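Long-range contacts in hemolysin activator protein CdiB (Acinetobacter baumannii ACICU, PDB 6WIL), which probably exports its partner toxin CdiA across the outer membrane, as a two-partner-secretion (TpsB) transporter of the Omp85 superfamily in contact-dependent growth inhibition: residues A[183-188]-A[242-247]; A[250-255]-A[273-278]; A[146-151]-A[208-213]; A[30-35]-A[177-182]. All blocks are in the same frame, centred on the assembly; numbering follows the deposited sequence.

Contact 1 (A[183-188]-A[242-247]); sequences RVYAVD and INNPFH
Val-184 presses its isopropyl group into the pair Asn-243 and Asn-244, where the second POTRA domain meets the start of a turn at the periplasmic end of the barrel. To begin at the root of the valine, its CB lies 3.2 Å from Asn-243 OD1, which is equally close to the Val-184 CA, so the amide oxygen sits against the base of the side chain. From there CG1, beside the backbone N and anti to the carbonyl carbon, reaches the CB of Asn-244 at 3.6 Å. The other methyl, CG2, looks toward the amide end of the same residue, with Asn-244 CG 4.0 Å away. Val-184 and Asn-244 cross at about a right angle.

The polar part of the contact is one bond. Asn-243 ND2 donates to Arg-183 O over 2.9 Å, with an N-H...O angle of 155°, and the acceptor lies almost in the plane of the asparagine amide. Asn-243 CG is anti to its backbone N (chi1 -171°), which sets CG, and the amide it bears, on the side of Val-184.

Beyond the contact, Asn-244 ND2 is held by Gln-156 of helix 154-160, while its OD1 takes a weak bond from Asn-249 N. Arg-183 turns its guanidinium away to a salt bridge with Asp-283 on strand 282-295. The Val-184 backbone pairs with Leu-214 just past strand 204-213, and Asn-243 pairs with Lys-216. The junction thus lies between helix 171-181, the POTRA sheet and barrel strands 232-243 and 251-261.

Contact 2 (A[250-255]-A[273-278]); sequences DILSLN and ISYQLP
Ile-251 faces Gln-276 and Ser-253 faces Ser-274 as hydrogen-bonded pairs of two antiparallel strands, whose short axes run 4.7 Å apart at 170°. Leu-252 and Tyr-275 between them, and Leu-254 and Ile-273 beyond Ser-253 and Ser-274, form the non-hydrogen-bonded pairs. On the face carrying these four residues, Ile-273 CG1 meets two leucines: Leu-254 CD2 at 3.7 Å, the side chains side by side and pointing the same way, and Leu-252 CD1 at 3.9 Å on an oblique approach. Tyr-275 turns a ring edge to the Leu-252 CB and sends its hydroxyl across to Asp-250, just before strand 251-261. There Tyr-275 OH donates to Asp-250 OD2 over 2.7 Å; the oxygen lies in the ring plane, yet the hydroxyl stands above the carboxylate, the two planes being 85° apart. Phe-246 N is a second donor to the same OD2, so the aspartate joins the preceding turn to this hairpin.

The opposite face bears Ser-253, which touches Leu-25 of helix 8-27, and Gln-276, whose NE2 reaches Asp-283 and Gln-26. This is a hairpin of a transmembrane beta barrel: a mostly polar inner face, with Ile-251 among the polar residues, turned to the N-terminal helix, and an outer face of Leu-252, Leu-254, Ile-273 and Tyr-275 that would meet lipid.

Contact 3 (A[146-151]-A[208-213]); sequences VIQEGK and ILKLQA
Val-146 and Ile-147 run beside Ile-208 and Leu-209 as parallel neighbours in the second POTRA domain, part of a mixed sheet, and a beta bulge interrupts the pairing before Glu-149 comes opposite Lys-210. The backbone bonds follow that shift. Leu-209 N donates to Val-146 O, and Leu-209 O receives Gln-148 N at a bent N-H...O angle of 131°. Past the bulge, Leu-211 N binds Glu-149 O at 2.8 Å, the N-H arriving from above the carbonyl plane.

Apolar side chains pair on both faces. Ile-208 folds its CD1 onto the Val-146 CB, 3.7 Å away, and Ile-147 CD1 meets Leu-209 CD1 at 3.8 Å; within each pair the side chains lie side by side and point the same way, the two pairs on opposite faces. Because of the bulge, Gln-148 points across toward the other strand. Its chain is extended, with CG anti to the backbone N (chi1 -179°). It lies alongside Lys-210, whose chain bends at chi3 and chi4, and Lys-210 NZ donates to Gln-148 OE1 over 3.2 Å from above the amide plane. Gln-148 NE2 in turn approaches Ile-208 CG2 at 3.5 Å.

Further out, strand 185-193 flanks strand 204-213 on its other edge: Leu-209 packs on Met-189 and Leu-211 on Val-187, while Ile-152 touches both Ile-147 and Leu-211. Gly-150, at a positive phi of 97°, brings its CA within 3.4 Å of Leu-211 O. That same oxygen accepts from a water 3.0 Å away, which also donates a longer bond to Glu-149 OE2.

Contact 4 (A[30-35]-A[177-182]); sequences AQQTPY and GLENLK
The linker that leaves N-terminal helix 8-27 lays Ala-30, Gln-31 and Gln-32 against Leu-178, Glu-179 and Lys-182, at the C-terminal part of helix 171-181 in the second POTRA domain. As in related TpsB transporters, helix 8-27 probably plugs the barrel, so this contact ties its exit to the periplasmic domain. Glu-179 makes the largest single contribution. Its OE1 accepts the backbone N of Gln-32 over 3.1 Å at an N-H...O angle of 153°, with the donor above the carboxylate plane, and the Gln-32 CB rests 3.1 Å from the same OE1. A salt bridge from Arg-325 also reaches that oxygen.

Gln-31 OE1 comes within 3.0 Å of Glu-179 OE2. Both are acceptors and make no bond with each other; Lys-330 NZ binds both, which would offset their repulsion. The Gln-31 chain bends at chi2 (-47°), swinging CD back toward the helix although the chain sets out away from it; its NE2 binds Leu-29 O.

Gln-32 crosses Leu-178 at about a right angle, and Gln-32 OE1 sits tightly against Leu-178 CD2 at 3.1 Å. Lys-182, bent at chi3 and chi4, curls its aliphatic part over the start of the linker, putting its CE 3.7 Å from the Ala-30 CB and the same distance from Gln-31 O.

In the fold
From the N terminus, the chain passes through helix 8-27 to the linker at 30-35, which meets helix 171-181 where contact 4 closes a loop that holds the first POTRA domain and much of the second. Inside that loop contact 3 opens at 146-151; it closes only at 208-213, so the two cross. Contact 1 opens at 183-188, just after contact 4 has closed, crosses contact 3 as well, and ends at the turn after strand 232-243. Contact 2 then follows in series as a local barrel hairpin. Contact 3 thus builds the POTRA sheet, contact 1 joins that domain to the barrel, and contact 4 joins it to the linker. Val-187 packs against both helix 171-181 and Leu-211.

Contact 1 (A[183-188]-A[242-247])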
# COMPACT_ATOMS: atom_id res chain seq x y z
N ARG A 183 7.49 11.66 -1.98
CA ARG A 183 7.36 11.06 -3.30
C ARG A 183 8.31 11.71 -4.30
O ARG A 183 8.80 11.03 -5.21
CB ARG A 183 5.91 11.18 -3.79
CG ARG A 183 4.94 10.34 -2.99
CD ARG A 183 3.53 10.49 -3.51
NE ARG A 183 2.56 9.84 -2.64
CZ ARG A 183 1.28 9.65 -2.96
NH1 ARG A 183 0.82 10.04 -4.13
NH2 ARG A 183 0.47 9.05 -2.09
N VAL A 184 8.59 13.00 -4.15
CA VAL A 184 9.42 13.72 -5.10
C VAL A 184 10.65 14.35 -4.47
O VAL A 184 11.55 14.79 -5.21
CB VAL A 184 8.60 14.80 -5.85
CG1 VAL A 184 7.37 14.18 -6.49
CG2 VAL A 184 8.20 15.91 -4.91
N TYR A 185 10.74 14.42 -3.14
CA TYR A 185 11.89 15.00 -2.47
C TYR A 185 12.48 14.01 -1.47
O TYR A 185 11.79 13.13 -0.95
CB TYR A 185 11.55 16.27 -1.69
CG TYR A 185 11.03 17.42 -2.52
CD1 TYR A 185 11.87 18.15 -3.34
CD2 TYR A 185 9.70 17.80 -2.43
CE1 TYR A 185 11.40 19.21 -4.09
CE2 TYR A 185 9.21 18.86 -3.17
CZ TYR A 185 10.06 19.56 -3.99
OH TYR A 185 9.56 20.62 -4.72
N ALA A 186 13.78 14.18 -1.21
CA ALA A 186 14.36 13.76 0.05
C ALA A 186 14.08 14.86 1.07
O ALA A 186 14.46 16.01 0.85
CB ALA A 186 15.86 13.51 -0.09
N VAL A 187 13.41 14.52 2.16
CA VAL A 187 12.85 15.51 3.08
C VAL A 187 13.51 15.39 4.44
O VAL A 187 13.76 14.29 4.94
CB VAL A 187 11.32 15.35 3.20
CG1 VAL A 187 10.75 16.38 4.17
CG2 VAL A 187 10.66 15.48 1.85
N ASP A 188 13.82 16.55 5.03
CA ASP A 188 14.21 16.65 6.44
C ASP A 188 13.24 17.62 7.10
O ASP A 188 13.08 18.75 6.65
CB ASP A 188 15.66 17.13 6.58
CG ASP A 188 16.20 16.96 7.99
OD1 ASP A 188 15.69 17.62 8.92
OD2 ASP A 188 17.14 16.15 8.17
N ILE A 242 8.97 9.25 -14.26
CA ILE A 242 9.17 10.69 -14.27
C ILE A 242 8.68 11.25 -12.94
O ILE A 242 7.53 11.01 -12.55
CB ILE A 242 8.44 11.35 -15.45
CG1 ILE A 242 8.99 10.79 -16.76
CG2 ILE A 242 8.61 12.86 -15.39
CD1 ILE A 242 7.99 10.80 -17.89
N ASN A 243 9.54 11.99 -12.25
CA ASN A 243 9.31 12.44 -10.89
C ASN A 243 8.95 13.92 -10.89
O ASN A 243 9.73 14.75 -11.35
CB ASN A 243 10.54 12.18 -10.03
CG ASN A 243 10.29 12.42 -8.57
OD1 ASN A 243 10.57 13.50 -8.04
ND2 ASN A 243 9.76 11.41 -7.89
N ASN A 244 7.76 14.24 -10.36
CA ASN A 244 7.27 15.61 -10.20
C ASN A 244 7.20 16.37 -11.53
O ASN A 244 7.64 17.53 -11.58
CB ASN A 244 8.16 16.36 -9.21
CG ASN A 244 7.42 17.48 -8.49
OD1 ASN A 244 6.21 17.41 -8.28
ND2 ASN A 244 8.15 18.53 -8.12
N PRO A 245 6.65 15.79 -12.60
CA PRO A 245 6.71 16.47 -13.90
C PRO A 245 5.93 17.77 -13.95
O PRO A 245 6.43 18.77 -14.48
CB PRO A 245 6.15 15.43 -14.88
CG PRO A 245 5.22 14.63 -14.05
CD PRO A 245 5.84 14.55 -12.68
N PHE A 246 4.70 17.80 -13.41
CA PHE A 246 3.89 19.00 -13.39
C PHE A 246 4.02 19.77 -12.07
O PHE A 246 3.17 20.62 -11.78
CB PHE A 246 2.43 18.67 -13.67
CG PHE A 246 2.17 18.22 -15.07
CD1 PHE A 246 2.09 19.15 -16.10
CD2 PHE A 246 2.00 16.88 -15.37
CE1 PHE A 246 1.86 18.75 -17.40
CE2 PHE A 246 1.76 16.48 -16.67
CZ PHE A 246 1.69 17.41 -17.69
N HIS A 247 5.06 19.49 -11.29
CA HIS A 247 5.32 20.17 -10.02
C HIS A 247 4.08 20.16 -9.12
O HIS A 247 3.63 21.20 -8.62
CB HIS A 247 5.82 21.60 -10.25
CG HIS A 247 7.21 21.65 -10.78
ND1 HIS A 247 7.54 21.29 -12.07
CD2 HIS A 247 8.37 22.02 -10.19
CE1 HIS A 247 8.84 21.43 -12.25
NE2 HIS A 247 9.37 21.87 -11.12

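Contact 2 (A[250-255]-A[273-278])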
# COMPACT_ATOMS: atom_id res chain seq x y z
N ASP A 250 3.61 14.96 -8.09
CA ASP A 250 3.03 13.91 -8.91
C ASP A 250 4.11 12.96 -9.41
O ASP A 250 5.30 13.27 -9.42
CB ASP A 250 2.27 14.51 -10.09
CG ASP A 250 3.05 15.62 -10.78
OD1 ASP A 250 3.82 16.33 -10.09
OD2 ASP A 250 2.89 15.79 -12.01
N ILE A 251 3.67 11.77 -9.83
CA ILE A 251 4.57 10.75 -10.36
C ILE A 251 3.93 10.15 -11.59
O ILE A 251 2.77 9.71 -11.56
CB ILE A 251 4.88 9.67 -9.31
CG1 ILE A 251 5.85 10.22 -8.27
CG2 ILE A 251 5.45 8.42 -9.97
CD1 ILE A 251 5.91 9.41 -7.01
N LEU A 252 4.67 10.13 -12.69
CA LEU A 252 4.22 9.56 -13.95
C LEU A 252 5.08 8.35 -14.27
O LEU A 252 6.31 8.44 -14.29
CB LEU A 252 4.31 10.60 -15.08
CG LEU A 252 3.98 10.12 -16.49
CD1 LEU A 252 2.51 9.77 -16.63
CD2 LEU A 252 4.39 11.17 -17.52
N SER A 253 4.43 7.22 -14.51
CA SER A 253 5.12 5.97 -14.79
C SER A 253 4.69 5.43 -16.15
O SER A 253 3.51 5.50 -16.51
CB SER A 253 4.84 4.93 -13.69
OG SER A 253 5.10 5.47 -12.41
N LEU A 254 5.66 4.92 -16.90
CA LEU A 254 5.42 4.35 -18.22
C LEU A 254 6.10 2.99 -18.30
O LEU A 254 7.24 2.83 -17.84
CB LEU A 254 5.94 5.26 -19.33
CG LEU A 254 5.60 6.75 -19.23
CD1 LEU A 254 6.42 7.54 -20.24
CD2 LEU A 254 4.12 6.98 -19.44
N ASN A 255 5.41 2.02 -18.89
CA ASN A 255 5.98 0.69 -19.06
C ASN A 255 5.58 0.13 -20.41
O ASN A 255 4.41 0.20 -20.80
CB ASN A 255 5.52 -0.25 -17.93
CG ASN A 255 6.41 -1.46 -17.78
OD1 ASN A 255 7.40 -1.43 -17.04
ND2 ASN A 255 6.09 -2.53 -18.50
N ILE A 273 0.56 3.22 -18.66
CA ILE A 273 0.85 4.56 -18.18
C ILE A 273 0.08 4.79 -16.88
O ILE A 273 -1.10 4.44 -16.78
CB ILE A 273 0.49 5.64 -19.22
CG1 ILE A 273 0.50 7.03 -18.59
CG2 ILE A 273 -0.86 5.34 -19.85
CD1 ILE A 273 0.23 8.15 -19.57
N SER A 274 0.76 5.36 -15.89
CA SER A 274 0.16 5.62 -14.59
C SER A 274 0.52 7.03 -14.15
O SER A 274 1.69 7.43 -14.24
CB SER A 274 0.62 4.59 -13.55
OG SER A 274 -0.20 4.64 -12.40
N TYR A 275 -0.47 7.77 -13.67
CA TYR A 275 -0.26 9.10 -13.11
C TYR A 275 -0.90 9.16 -11.73
O TYR A 275 -2.00 8.65 -11.52
CB TYR A 275 -0.85 10.18 -14.01
CG TYR A 275 -0.55 11.59 -13.58
CD1 TYR A 275 0.76 12.07 -13.58
CD2 TYR A 275 -1.56 12.46 -13.20
CE1 TYR A 275 1.04 13.37 -13.20
CE2 TYR A 275 -1.29 13.76 -12.82
CZ TYR A 275 0.02 14.21 -12.82
OH TYR A 275 0.29 15.50 -12.44
N GLN A 276 -0.19 9.79 -10.79
CA GLN A 276 -0.61 9.80 -9.40
C GLN A 276 -0.16 11.10 -8.75
O GLN A 276 1.02 11.45 -8.84
CB GLN A 276 -0.03 8.60 -8.64
CG GLN A 276 -0.91 8.06 -7.54
CD GLN A 276 -0.26 6.91 -6.80
OE1 GLN A 276 0.72 6.33 -7.26
NE2 GLN A 276 -0.80 6.58 -5.63
N LEU A 277 -1.08 11.81 -8.11
CA LEU A 277 -0.73 13.00 -7.35
C LEU A 277 -1.53 13.03 -6.05
O LEU A 277 -2.70 12.65 -6.03
CB LEU A 277 -0.99 14.29 -8.15
CG LEU A 277 -2.38 14.91 -8.19
CD1 LEU A 277 -2.31 16.29 -8.83
CD2 LEU A 277 -3.36 14.03 -8.94
N PRO A 278 -0.92 13.47 -4.95
CA PRO A 278 -1.64 13.56 -3.68
C PRO A 278 -2.25 14.93 -3.44
O PRO A 278 -1.74 15.96 -3.90
CB PRO A 278 -0.54 13.28 -2.65
CG PRO A 278 0.67 13.91 -3.27
CD PRO A 278 0.53 13.71 -4.77

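Contact 3 (A[146-151]-A[208-213])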
# COMPACT_ATOMS: atom_id res chain seq x y z
N VAL A 146 9.07 26.95 6.76
CA VAL A 146 10.35 27.51 6.31
C VAL A 146 11.03 26.48 5.42
O VAL A 146 11.37 25.38 5.88
CB VAL A 146 11.25 27.90 7.50
CG1 VAL A 146 12.64 28.28 7.00
CG2 VAL A 146 10.63 29.05 8.28
N ILE A 147 11.23 26.84 4.16
CA ILE A 147 11.94 25.99 3.21
C ILE A 147 13.40 26.44 3.25
O ILE A 147 13.84 27.30 2.48
CB ILE A 147 11.35 26.07 1.81
CG1 ILE A 147 9.82 25.98 1.87
CG2 ILE A 147 11.90 24.95 0.94
CD1 ILE A 147 9.29 24.71 2.51
N GLN A 148 14.17 25.86 4.17
CA GLN A 148 15.57 26.23 4.31
C GLN A 148 16.37 25.84 3.08
O GLN A 148 17.39 26.48 2.77
CB GLN A 148 16.16 25.58 5.56
CG GLN A 148 17.62 25.92 5.82
CD GLN A 148 18.16 25.26 7.08
OE1 GLN A 148 19.20 24.60 7.06
NE2 GLN A 148 17.45 25.44 8.19
N GLU A 149 15.92 24.83 2.34
CA GLU A 149 16.70 24.29 1.24
C GLU A 149 15.76 23.58 0.27
O GLU A 149 14.85 22.87 0.69
CB GLU A 149 17.77 23.33 1.77
CG GLU A 149 18.62 22.66 0.72
CD GLU A 149 19.62 21.70 1.33
OE1 GLU A 149 20.03 21.94 2.49
OE2 GLU A 149 19.98 20.71 0.67
N GLY A 150 15.99 23.78 -1.02
CA GLY A 150 15.21 23.15 -2.06
C GLY A 150 14.10 24.04 -2.58
O GLY A 150 13.60 24.93 -1.88
N LYS A 151 13.70 23.80 -3.82
CA LYS A 151 12.67 24.60 -4.47
C LYS A 151 11.34 23.87 -4.40
O LYS A 151 11.25 22.68 -4.72
CB LYS A 151 13.03 24.89 -5.93
CG LYS A 151 14.43 25.47 -6.11
CD LYS A 151 14.70 26.61 -5.14
CE LYS A 151 14.17 27.95 -5.63
NZ LYS A 151 14.58 29.06 -4.71
N ILE A 208 10.62 23.63 9.89
CA ILE A 208 11.84 23.77 9.11
C ILE A 208 11.97 22.57 8.17
O ILE A 208 12.12 21.44 8.63
CB ILE A 208 13.07 23.89 10.02
CG1 ILE A 208 12.83 24.93 11.11
CG2 ILE A 208 14.31 24.24 9.21
CD1 ILE A 208 12.40 26.28 10.59
N LEU A 209 11.92 22.83 6.87
CA LEU A 209 12.00 21.80 5.85
C LEU A 209 13.27 21.96 5.03
O LEU A 209 13.55 23.04 4.51
CB LEU A 209 10.78 21.85 4.92
CG LEU A 209 9.45 21.36 5.49
CD1 LEU A 209 8.31 21.66 4.52
CD2 LEU A 209 9.53 19.88 5.77
N LYS A 210 14.04 20.88 4.91
CA LYS A 210 15.19 20.80 4.02
C LYS A 210 14.88 19.78 2.93
O LYS A 210 14.72 18.59 3.21
CB LYS A 210 16.47 20.43 4.77
CG LYS A 210 17.19 21.61 5.40
CD LYS A 210 18.57 21.21 5.89
CE LYS A 210 18.53 20.68 7.31
NZ LYS A 210 18.27 21.78 8.29
N LEU A 211 14.78 20.25 1.68
CA LEU A 211 14.35 19.42 0.56
C LEU A 211 15.46 19.28 -0.47
O LEU A 211 16.23 20.22 -0.71
CB LEU A 211 13.10 20.02 -0.11
CG LEU A 211 11.88 20.31 0.77
CD1 LEU A 211 10.78 20.97 -0.05
CD2 LEU A 211 11.36 19.05 1.44
N GLN A 212 15.54 18.10 -1.07
CA GLN A 212 16.47 17.81 -2.16
C GLN A 212 15.73 16.99 -3.19
O GLN A 212 15.30 15.87 -2.91
CB GLN A 212 17.70 17.07 -1.65
CG GLN A 212 18.48 16.33 -2.72
CD GLN A 212 19.62 15.51 -2.15
OE1 GLN A 212 20.56 16.06 -1.58
NE2 GLN A 212 19.52 14.19 -2.28
N ALA A 213 15.56 17.55 -4.39
CA ALA A 213 14.76 16.90 -5.42
C ALA A 213 15.35 15.54 -5.79
O ALA A 213 16.57 15.38 -5.88
CB ALA A 213 14.65 17.79 -6.65
O HOH W 1 18.73 20.82 -2.35

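Contact 4 (A[30-35]-A[177-182])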
# COMPACT_ATOMS: atom_id res chain seq x y z
N ALA A 30 7.52 6.36 -0.65
CA ALA A 30 8.13 6.29 0.67
C ALA A 30 7.13 6.66 1.76
O ALA A 30 6.42 7.66 1.66
CB ALA A 30 9.35 7.22 0.74
N GLN A 31 7.09 5.84 2.81
CA GLN A 31 6.24 6.10 3.97
C GLN A 31 7.05 6.68 5.11
O GLN A 31 8.28 6.64 5.12
CB GLN A 31 5.54 4.81 4.43
CG GLN A 31 4.71 4.15 3.36
CD GLN A 31 3.82 5.14 2.63
OE1 GLN A 31 2.83 5.62 3.18
NE2 GLN A 31 4.17 5.45 1.39
N GLN A 32 6.34 7.24 6.09
CA GLN A 32 6.98 7.73 7.30
C GLN A 32 7.46 6.55 8.14
O GLN A 32 6.78 5.53 8.27
CB GLN A 32 6.00 8.60 8.10
CG GLN A 32 6.28 8.70 9.60
CD GLN A 32 7.39 9.67 9.95
OE1 GLN A 32 7.85 10.43 9.10
NE2 GLN A 32 7.82 9.65 11.20
N THR A 33 8.66 6.69 8.70
CA THR A 33 9.23 5.64 9.52
C THR A 33 8.36 5.40 10.75
O THR A 33 7.89 6.36 11.37
CB THR A 33 10.66 6.01 9.94
OG1 THR A 33 11.43 6.32 8.77
CG2 THR A 33 11.32 4.88 10.70
N PRO A 34 8.10 4.15 11.11
CA PRO A 34 7.27 3.88 12.29
C PRO A 34 7.92 4.36 13.58
O PRO A 34 9.15 4.47 13.68
CB PRO A 34 7.11 2.36 12.28
CG PRO A 34 8.18 1.85 11.37
CD PRO A 34 8.39 2.92 10.35
N TYR A 35 7.08 4.65 14.57
CA TYR A 35 7.52 5.14 15.87
C TYR A 35 6.41 4.93 16.88
O TYR A 35 5.28 4.56 16.52
CB TYR A 35 7.92 6.63 15.80
CG TYR A 35 6.81 7.54 15.34
CD1 TYR A 35 5.91 8.09 16.25
CD2 TYR A 35 6.64 7.85 14.00
CE1 TYR A 35 4.89 8.92 15.84
CE2 TYR A 35 5.62 8.68 13.57
CZ TYR A 35 4.75 9.21 14.50
OH TYR A 35 3.73 10.04 14.07
N GLY A 177 1.66 15.07 5.26
CA GLY A 177 2.33 15.98 4.35
C GLY A 177 3.77 15.58 4.07
O GLY A 177 4.24 15.70 2.94
N LEU A 178 4.48 15.11 5.09
CA LEU A 178 5.84 14.62 4.89
C LEU A 178 5.86 13.45 3.90
O LEU A 178 6.76 13.37 3.05
CB LEU A 178 6.45 14.21 6.22
CG LEU A 178 7.85 13.61 6.24
CD1 LEU A 178 8.68 14.28 7.32
CD2 LEU A 178 7.75 12.13 6.51
N GLU A 179 4.89 12.54 4.00
CA GLU A 179 4.86 11.40 3.08
C GLU A 179 4.58 11.85 1.66
O GLU A 179 5.16 11.32 0.71
CB GLU A 179 3.81 10.39 3.54
CG GLU A 179 4.35 9.28 4.41
CD GLU A 179 3.26 8.55 5.16
OE1 GLU A 179 3.44 8.29 6.37
OE2 GLU A 179 2.21 8.25 4.55
N ASN A 180 3.69 12.84 1.49
CA ASN A 180 3.40 13.37 0.17
C ASN A 180 4.63 14.02 -0.45
O ASN A 180 4.86 13.90 -1.66
CB ASN A 180 2.25 14.38 0.26
CG ASN A 180 0.94 13.72 0.59
OD1 ASN A 180 0.81 12.50 0.52
ND2 ASN A 180 -0.06 14.52 0.94
N LEU A 181 5.44 14.71 0.36
CA LEU A 181 6.63 15.37 -0.17
C LEU A 181 7.74 14.37 -0.46
O LEU A 181 8.59 14.63 -1.33
CB LEU A 181 7.13 16.44 0.79
CG LEU A 181 6.23 17.65 1.06
CD1 LEU A 181 6.97 18.73 1.84
CD2 LEU A 181 5.69 18.20 -0.24
N LYS A 182 7.76 13.24 0.24
CA LYS A 182 8.81 12.25 0.01
C LYS A 182 8.61 11.47 -1.28
O LYS A 182 9.48 10.67 -1.64
CB LYS A 182 8.90 11.29 1.19
CG LYS A 182 9.67 11.85 2.37
CD LYS A 182 9.39 11.08 3.64
CE LYS A 182 9.77 9.61 3.51
NZ LYS A 182 11.24 9.40 3.51